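Local coordinates for GDSL-like protein (Roseburia intestinalis L1-82, PDB 6HFZ) that removes acetyl groups from acetylated mannans as a two-domain carbohydrate esterase of the GDSL-like, SGNH hydrolase group, at residues Y293-A304 with V316-G327. Sequence-based numbering, arbitrary orientation.
Sequences YRKSVKLPAPVA and VRLDANFDETWG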
loop_
_atom_site.group_PDB
_atom_site.type_symbol
_atom_site.label_atom_id
_atom_site.label_comp_id
_atom_site.label_asym_id
_atom_site.label_seq_id
_atom_site.Cartn_x
_atom_site.Cartn_y
_atom_site.Cartn_z
ATOM N N TYR A 293 -3.528 13.288 5.100
ATOM C CA TYR A 293 -3.328 14.147 6.261
ATOM C C TYR A 293 -3.178 13.299 7.522
ATOM O O TYR A 293 -3.589 12.134 7.536
ATOM C CB TYR A 293 -4.500 15.132 6.464
ATOM C CG TYR A 293 -5.866 14.492 6.679
ATOM C CD1 TYR A 293 -6.604 13.959 5.619
ATOM C CD2 TYR A 293 -6.444 14.438 7.941
ATOM C CE1 TYR A 293 -7.869 13.395 5.810
ATOM C CE2 TYR A 293 -7.694 13.855 8.149
ATOM C CZ TYR A 293 -8.407 13.329 7.085
ATOM O OH TYR A 293 -9.668 12.807 7.281
ATOM N N ARG A 294 -2.634 13.910 8.585
ATOM C CA ARG A 294 -2.431 13.171 9.802
ATOM C C ARG A 294 -3.713 13.126 10.640
ATOM O O ARG A 294 -4.367 14.148 10.866
ATOM C CB ARG A 294 -1.317 13.793 10.647
ATOM C CG ARG A 294 -1.105 13.129 12.008
ATOM C CD ARG A 294 0.195 13.649 12.620
ATOM N NE ARG A 294 0.239 15.092 12.842
ATOM C CZ ARG A 294 1.343 15.824 12.835
ATOM N NH1 ARG A 294 2.522 15.260 12.593
ATOM N NH2 ARG A 294 1.282 17.142 12.972
ATOM N N LYS A 295 -4.007 11.933 11.182
ATOM C CA LYS A 295 -4.916 11.754 12.282
ATOM C C LYS A 295 -4.056 11.371 13.500
ATOM O O LYS A 295 -3.358 10.353 13.494
ATOM C CB LYS A 295 -5.972 10.693 11.955
ATOM C CG LYS A 295 -7.118 11.161 11.077
ATOM C CD LYS A 295 -8.198 10.142 10.903
ATOM C CE LYS A 295 -9.342 10.683 10.078
ATOM N NZ LYS A 295 -10.206 9.605 9.533
ATOM N N SER A 296 -4.085 12.240 14.515
ATOM C CA SER A 296 -3.154 12.262 15.623
ATOM C C SER A 296 -3.773 11.584 16.849
ATOM O O SER A 296 -4.914 11.815 17.187
ATOM C CB SER A 296 -2.738 13.693 15.930
ATOM O OG SER A 296 -2.021 13.741 17.165
ATOM N N VAL A 297 -3.012 10.723 17.518
ATOM C CA VAL A 297 -3.456 10.189 18.804
ATOM C C VAL A 297 -3.052 11.131 19.942
ATOM O O VAL A 297 -3.446 10.900 21.111
ATOM C CB VAL A 297 -2.900 8.782 19.054
ATOM C CG1 VAL A 297 -3.593 7.773 18.124
ATOM C CG2 VAL A 297 -1.384 8.743 18.926
ATOM N N LYS A 298 -2.235 12.131 19.625
ATOM C CA LYS A 298 -1.908 13.218 20.559
ATOM C C LYS A 298 -2.976 14.295 20.406
ATOM O O LYS A 298 -3.036 14.922 19.355
ATOM C CB LYS A 298 -0.517 13.775 20.258
ATOM C CG LYS A 298 0.628 12.838 20.608
ATOM C CD LYS A 298 1.988 13.461 20.405
ATOM C CE LYS A 298 3.047 12.440 20.033
ATOM N NZ LYS A 298 4.412 12.967 20.274
ATOM N N LEU A 299 -3.828 14.447 21.434
ATOM C CA LEU A 299 -5.059 15.197 21.378
ATOM C C LEU A 299 -4.974 16.410 22.310
ATOM O O LEU A 299 -4.229 16.378 23.300
ATOM C CB LEU A 299 -6.198 14.297 21.870
ATOM C CG LEU A 299 -6.605 13.092 21.015
ATOM C CD1 LEU A 299 -7.894 12.493 21.568
ATOM C CD2 LEU A 299 -6.780 13.477 19.548
ATOM N N PRO A 300 -5.759 17.458 22.043
ATOM C CA PRO A 300 -6.566 17.626 20.851
ATOM C C PRO A 300 -5.720 18.121 19.670
ATOM O O PRO A 300 -4.553 18.458 19.822
ATOM C CB PRO A 300 -7.637 18.654 21.242
ATOM C CG PRO A 300 -6.975 19.520 22.282
ATOM C CD PRO A 300 -5.774 18.739 22.786
ATOM N N ALA A 301 -6.347 18.151 18.486
ATOM C CA ALA A 301 -5.734 18.591 17.246
ATOM C C ALA A 301 -6.756 19.378 16.417
ATOM O O ALA A 301 -7.960 19.366 16.705
ATOM C CB ALA A 301 -5.227 17.389 16.491
ATOM N N PRO A 302 -6.299 20.126 15.400
ATOM C CA PRO A 302 -7.176 20.954 14.587
ATOM C C PRO A 302 -8.067 20.147 13.648
ATOM O O PRO A 302 -7.855 18.929 13.460
ATOM C CB PRO A 302 -6.225 21.777 13.722
ATOM C CG PRO A 302 -4.948 21.768 14.481
ATOM C CD PRO A 302 -4.895 20.369 15.051
ATOM N N VAL A 303 -9.065 20.843 13.125
ATOM C CA VAL A 303 -9.967 20.351 12.102
ATOM C C VAL A 303 -9.835 21.278 10.909
ATOM O O VAL A 303 -9.723 22.496 11.095
ATOM C CB VAL A 303 -11.420 20.296 12.607
ATOM C CG1 VAL A 303 -12.353 19.797 11.517
ATOM C CG2 VAL A 303 -11.542 19.445 13.881
ATOM N N ALA A 304 -9.789 20.702 9.707
ATOM C CA ALA A 304 -9.780 21.466 8.465
ATOM C C ALA A 304 -10.973 21.068 7.599
ATOM O O ALA A 304 -11.644 20.095 7.892
ATOM C CB ALA A 304 -8.485 21.235 7.726
ATOM N N VAL A 316 -15.532 18.834 2.559
ATOM C CA VAL A 316 -15.325 17.677 3.380
ATOM C C VAL A 316 -14.464 18.060 4.581
ATOM O O VAL A 316 -13.395 18.667 4.439
ATOM C CB VAL A 316 -14.701 16.511 2.594
ATOM C CG1 VAL A 316 -14.359 15.328 3.472
ATOM C CG2 VAL A 316 -15.606 16.107 1.449
ATOM N N ARG A 317 -14.924 17.612 5.750
ATOM C CA ARG A 317 -14.268 17.789 7.027
ATOM C C ARG A 317 -13.110 16.806 7.179
ATOM O O ARG A 317 -13.274 15.571 7.080
ATOM C CB ARG A 317 -15.232 17.539 8.185
ATOM C CG ARG A 317 -14.615 17.788 9.552
ATOM C CD ARG A 317 -15.029 16.779 10.603
ATOM N NE ARG A 317 -15.980 17.353 11.521
ATOM C CZ ARG A 317 -15.665 18.109 12.557
ATOM N NH1 ARG A 317 -14.951 17.642 13.570
ATOM N NH2 ARG A 317 -16.017 19.372 12.523
ATOM N N LEU A 318 -11.942 17.368 7.468
ATOM C CA LEU A 318 -10.722 16.586 7.758
ATOM C C LEU A 318 -10.390 16.831 9.239
ATOM O O LEU A 318 -9.846 17.919 9.635
ATOM C CB LEU A 318 -9.571 16.992 6.841
ATOM C CG LEU A 318 -9.869 17.189 5.356
ATOM C CD1 LEU A 318 -8.582 17.630 4.636
ATOM C CD2 LEU A 318 -10.394 15.901 4.742
ATOM N N ASP A 319 -10.734 15.854 10.065
ATOM C CA ASP A 319 -10.567 15.943 11.524
ATOM C C ASP A 319 -9.292 15.208 11.972
ATOM O O ASP A 319 -9.196 13.981 11.898
ATOM C CB ASP A 319 -11.805 15.392 12.225
ATOM C CG ASP A 319 -11.847 15.594 13.727
ATOM O OD1 ASP A 319 -10.782 15.810 14.334
ATOM O OD2 ASP A 319 -12.970 15.547 14.274
ATOM N N ALA A 320 -8.353 15.959 12.539
ATOM C CA ALA A 320 -7.054 15.410 12.948
ATOM C C ALA A 320 -7.122 14.731 14.324
ATOM O O ALA A 320 -6.164 14.135 14.740
ATOM C CB ALA A 320 -6.014 16.491 12.864
ATOM N N ASN A 321 -8.290 14.765 14.986
ATOM C CA ASN A 321 -8.526 14.111 16.258
ATOM C C ASN A 321 -8.892 12.641 16.022
ATOM O O ASN A 321 -10.062 12.318 15.753
ATOM C CB ASN A 321 -9.655 14.794 17.028
ATOM C CG ASN A 321 -9.302 16.219 17.375
ATOM O OD1 ASN A 321 -8.577 16.443 18.335
ATOM N ND2 ASN A 321 -9.725 17.159 16.549
ATOM N N PHE A 322 -7.886 11.766 16.117
ATOM C CA PHE A 322 -8.053 10.329 15.870
ATOM C C PHE A 322 -8.753 9.693 17.070
ATOM O O PHE A 322 -8.338 9.911 18.219
ATOM C CB PHE A 322 -6.708 9.634 15.651
ATOM C CG PHE A 322 -6.769 8.301 14.940
ATOM C CD1 PHE A 322 -7.848 7.967 14.136
ATOM C CD2 PHE A 322 -5.687 7.440 14.973
ATOM C CE1 PHE A 322 -7.874 6.776 13.439
ATOM C CE2 PHE A 322 -5.733 6.221 14.308
ATOM C CZ PHE A 322 -6.841 5.885 13.564
ATOM N N ASP A 323 -9.771 8.877 16.786
ATOM C CA ASP A 323 -10.587 8.254 17.830
ATOM C C ASP A 323 -10.104 6.830 18.140
ATOM O O ASP A 323 -10.717 6.155 18.952
ATOM C CB ASP A 323 -12.067 8.269 17.446
ATOM C CG ASP A 323 -12.381 7.716 16.068
ATOM O OD1 ASP A 323 -11.432 7.512 15.276
ATOM O OD2 ASP A 323 -13.583 7.500 15.794
ATOM N N GLU A 324 -9.029 6.372 17.490
ATOM C CA GLU A 324 -8.411 5.069 17.772
ATOM C C GLU A 324 -7.098 5.352 18.486
ATOM O O GLU A 324 -6.733 6.503 18.590
ATOM C CB GLU A 324 -8.187 4.281 16.477
ATOM C CG GLU A 324 -9.448 4.149 15.643
ATOM C CD GLU A 324 -9.269 3.460 14.306
ATOM O OE1 GLU A 324 -8.375 2.600 14.203
ATOM O OE2 GLU A 324 -10.020 3.796 13.365
ATOM N N THR A 325 -6.387 4.314 18.932
ATOM C CA THR A 325 -5.303 4.532 19.889
ATOM C C THR A 325 -3.982 3.868 19.469
ATOM O O THR A 325 -2.959 4.178 20.059
ATOM C CB THR A 325 -5.724 4.074 21.293
ATOM O OG1 THR A 325 -6.085 2.691 21.220
ATOM C CG2 THR A 325 -6.868 4.896 21.846
ATOM N N TRP A 326 -3.992 2.979 18.467
ATOM C CA TRP A 326 -2.788 2.203 18.090
ATOM C C TRP A 326 -1.639 3.116 17.629
ATOM O O TRP A 326 -0.490 2.715 17.613
ATOM C CB TRP A 326 -3.124 1.177 17.003
ATOM C CG TRP A 326 -3.775 1.758 15.783
ATOM C CD1 TRP A 326 -5.117 1.819 15.522
ATOM C CD2 TRP A 326 -3.119 2.395 14.666
ATOM N NE1 TRP A 326 -5.338 2.437 14.319
ATOM C CE2 TRP A 326 -4.135 2.794 13.767
ATOM C CE3 TRP A 326 -1.780 2.655 14.330
ATOM C CZ2 TRP A 326 -3.850 3.434 12.558
ATOM C CZ3 TRP A 326 -1.499 3.279 13.133
ATOM C CH2 TRP A 326 -2.524 3.665 12.261
ATOM N N GLY A 327 -1.955 4.345 17.210
ATOM C CA GLY A 327 -0.961 5.284 16.731
ATOM C C GLY A 327 -1.558 6.252 15.719
ATOM O O GLY A 327 -2.723 6.138 15.337
HETATM O O HOH W 1 -11.842 13.364 9.184
#
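Leu318 lies over one face of the Tyr293 ring, its CB 3.9 Å from the ring centroid in a CH-pi contact, and Asp319 O sits at the edge. Tyr293 OH bonds to Asp333 and, through a water, reaches Asp319 N. The Arg317 guanidinium has Val303 CG1 over one face; its NH2 pairs with Glu352. The Phe322 ring carries Glu324 CB on one face and has Gly327 O at its edge, while Lys295 CB and Val297 CG1 approach obliquely. A chi1 of -160°, which turns CG away from the backbone N, sets the ring beside Lys295 CB. The two side chains cross at about a right angle.

Asn321 grips the Ala301 backbone twice: OD1 accepts from Ala301 N at 2.8 Å, and ND2 gives to Ala301 O at 2.8 Å from above the carbonyl plane. ND2 also meets Asp319 OD1 on the syn side, which fixes the amide flip. A leucine here would probably leave Ala301 N and O, and the syn side of Asp319 OD1, without these mates. Asp319 OD1 also takes Asn321 N, an Asx turn at the end of strand 316-319. Ala304 and Leu318 exchange two backbone bonds, forming the antiparallel hairpin 303-308/316-319 at the margin of a sheet in the all-beta domain.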